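Side-chain contact in acyl-[acyl-carrier-protein]--UDP-N-acetylglucosamine O-acyltransferase (Helicobacter pylori, PDB 1J2Z), which catalyses transfer of a (3R)-hydroxyacyl chain from acyl carrier protein to UDP-N-acetylglucosamine, the first step of lipid A biosynthesis: residues 194-197 and 198-201. Sequence-based numbering, arbitrary orientation.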
ATOM      1  N   ASN A 194      20.348   9.309  15.092  1.00 35.46           N
ATOM      2  CA  ASN A 194      19.056   9.955  15.281  1.00 36.12           C
ATOM      3  C   ASN A 194      19.251  11.032  16.341  1.00 37.17           C
ATOM      4  O   ASN A 194      18.776  10.914  17.471  1.00 37.35           O
ATOM      5  CB  ASN A 194      18.027   8.921  15.746  1.00 35.21           C
ATOM      6  CG  ASN A 194      16.615   9.465  15.760  1.00 38.49           C
ATOM      7  OD1 ASN A 194      15.660   8.729  16.004  1.00 36.87           O
ATOM      8  ND2 ASN A 194      16.473  10.760  15.502  1.00 40.23           N
ATOM      9  N   ARG A 195      19.964  12.082  15.950  1.00 38.56           N
ATOM     10  CA  ARG A 195      20.282  13.204  16.823  1.00 38.14           C
ATOM     11  C   ARG A 195      19.055  13.794  17.510  1.00 38.84           C
ATOM     12  O   ARG A 195      19.048  13.987  18.728  1.00 34.10           O
ATOM     13  CB  ARG A 195      20.997  14.286  16.007  1.00 40.16           C
ATOM     14  CG  ARG A 195      21.939  15.175  16.798  1.00 48.89           C
ATOM     15  CD  ARG A 195      22.769  16.043  15.857  1.00 53.57           C
ATOM     16  NE  ARG A 195      23.793  16.810  16.563  1.00 57.77           N
ATOM     17  CZ  ARG A 195      23.535  17.794  17.418  1.00 57.72           C
ATOM     18  NH1 ARG A 195      22.280  18.134  17.678  1.00 66.96           N
ATOM     19  NH2 ARG A 195      24.530  18.440  18.008  1.00 56.67           N
ATOM     20  N   HIS A 196      18.017  14.077  16.729  1.00 39.45           N
ATOM     21  CA  HIS A 196      16.799  14.654  17.280  1.00 43.79           C
ATOM     22  C   HIS A 196      16.224  13.824  18.422  1.00 45.75           C
ATOM     23  O   HIS A 196      15.703  14.373  19.394  1.00 47.44           O
ATOM     24  CB  HIS A 196      15.743  14.825  16.186  1.00 47.16           C
ATOM     25  CG  HIS A 196      14.412  15.267  16.708  1.00 52.48           C
ATOM     26  ND1 HIS A 196      13.513  14.396  17.284  1.00 57.48           N
ATOM     27  CD2 HIS A 196      13.848  16.496  16.787  1.00 53.92           C
ATOM     28  CE1 HIS A 196      12.453  15.068  17.696  1.00 58.42           C
ATOM     29  NE2 HIS A 196      12.632  16.344  17.408  1.00 57.01           N
ATOM     30  N   ARG A 197      16.318  12.505  18.302  1.00 43.12           N
ATOM     31  CA  ARG A 197      15.805  11.614  19.334  1.00 42.98           C
ATOM     32  C   ARG A 197      16.719  11.602  20.553  1.00 42.68           C
ATOM     33  O   ARG A 197      16.255  11.686  21.691  1.00 39.92           O
ATOM     34  CB  ARG A 197      15.685  10.190  18.796  1.00 45.21           C
ATOM     35  CG  ARG A 197      15.199   9.193  19.829  1.00 48.77           C
ATOM     36  CD  ARG A 197      13.716   8.938  19.677  1.00 50.98           C
ATOM     37  NE  ARG A 197      12.928  10.161  19.743  1.00 55.37           N
ATOM     38  CZ  ARG A 197      11.644  10.231  19.409  1.00 57.79           C
ATOM     39  NH1 ARG A 197      11.014   9.143  18.987  1.00 58.81           N
ATOM     40  NH2 ARG A 197      10.991  11.383  19.497  1.00 59.92           N
ATOM     41  N   MET A 198      18.022  11.483  20.312  1.00 40.74           N
ATOM     42  CA  MET A 198      18.988  11.451  21.403  1.00 42.48           C
ATOM     43  C   MET A 198      18.924  12.724  22.240  1.00 40.61           C
ATOM     44  O   MET A 198      19.066  12.675  23.460  1.00 41.50           O
ATOM     45  CB  MET A 198      20.409  11.272  20.859  1.00 33.67           C
ATOM     46  CG  MET A 198      20.597  10.038  19.992  1.00 38.88           C
ATOM     47  SD  MET A 198      22.327   9.768  19.555  1.00 41.83           S
ATOM     48  CE  MET A 198      22.575  11.060  18.370  1.00 46.48           C
ATOM     49  N   ARG A 199      18.700  13.856  21.581  1.00 41.58           N
ATOM     50  CA  ARG A 199      18.638  15.143  22.265  1.00 45.36           C
ATOM     51  C   ARG A 199      17.503  15.270  23.273  1.00 42.46           C
ATOM     52  O   ARG A 199      17.572  16.088  24.191  1.00 40.91           O
ATOM     53  CB  ARG A 199      18.545  16.284  21.246  1.00 50.10           C
ATOM     54  CG  ARG A 199      19.832  16.520  20.465  1.00 61.30           C
ATOM     55  CD  ARG A 199      19.721  17.748  19.574  1.00 69.17           C
ATOM     56  NE  ARG A 199      18.691  17.587  18.550  1.00 78.46           N
ATOM     57  CZ  ARG A 199      18.334  18.538  17.693  1.00 80.53           C
ATOM     58  NH1 ARG A 199      18.922  19.725  17.736  1.00 84.24           N
ATOM     59  NH2 ARG A 199      17.393  18.299  16.791  1.00 80.62           N
ATOM     60  N   GLN A 200      16.454  14.473  23.113  1.00 42.91           N
ATOM     61  CA  GLN A 200      15.346  14.547  24.054  1.00 44.44           C
ATOM     62  C   GLN A 200      15.446  13.480  25.132  1.00 38.16           C
ATOM     63  O   GLN A 200      14.907  13.644  26.220  1.00 45.78           O
ATOM     64  CB  GLN A 200      13.998  14.430  23.330  1.00 46.88           C
ATOM     65  CG  GLN A 200      13.815  13.174  22.505  1.00 53.36           C
ATOM     66  CD  GLN A 200      12.362  12.929  22.144  1.00 59.11           C
ATOM     67  OE1 GLN A 200      11.565  12.500  22.985  1.00 59.87           O
ATOM     68  NE2 GLN A 200      12.004  13.215  20.896  1.00 55.98           N
ATOM     69  N   LEU A 201      16.152  12.394  24.841  1.00 39.26           N
ATOM     70  CA  LEU A 201      16.294  11.306  25.804  1.00 38.46           C
ATOM     71  C   LEU A 201      17.659  11.252  26.480  1.00 42.51           C
ATOM     72  O   LEU A 201      17.780  10.764  27.607  1.00 38.72           O
ATOM     73  CB  LEU A 201      16.040   9.959  25.120  1.00 39.47           C
ATOM     74  CG  LEU A 201      14.651   9.648  24.563  1.00 43.50           C
ATOM     75  CD1 LEU A 201      14.718   8.372  23.730  1.00 44.10           C
ATOM     76  CD2 LEU A 201      13.657   9.499  25.703  1.00 43.29           C
TER
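Arg-195 and Arg-199 meet one turn apart on helix 195-201, the short first helix of the C-terminal helical region that follows the left-handed beta-helix of LpxA. NH1 of Arg-195 lies 3.2 Å from CD of Arg-199 and 3.7 Å from NH1 of Arg-199. The two guanidinium planes are turned 73° apart, and two like charges this close probably repel. Arg-199 bends at chi3 (-63°), which carries its guanidinium back along the first turn. There the guanidinium edge faces His-196, with NH2 of Arg-199 3.7 Å from CA of His-196.

On another side of the helix, CG of Arg-197 touches CD1 of Leu-201 at 4.0 Å. Both side chains also rest on Tyr-146. Met-198 is buried and turns back over the start of the helix, its CE 3.5 Å from CA of Arg-195. It also touches Tyr-180 and Leu-193 in loops, and Ile-207 on helix 204-217.

Main-chain hydrogen bonds hold the turn that brings these side chains together. Asn-194 is the N-cap residue, and its O accepts a nearly straight bond from N of Met-198. Arg-199 N bonds to Arg-195 O less straight, at 157°. At the C-terminal end, O of Arg-197 takes two donors: N of Leu-201 in the carbonyl plane at 3.2 Å, and N of Gln-200 from above that plane at 3.1 Å.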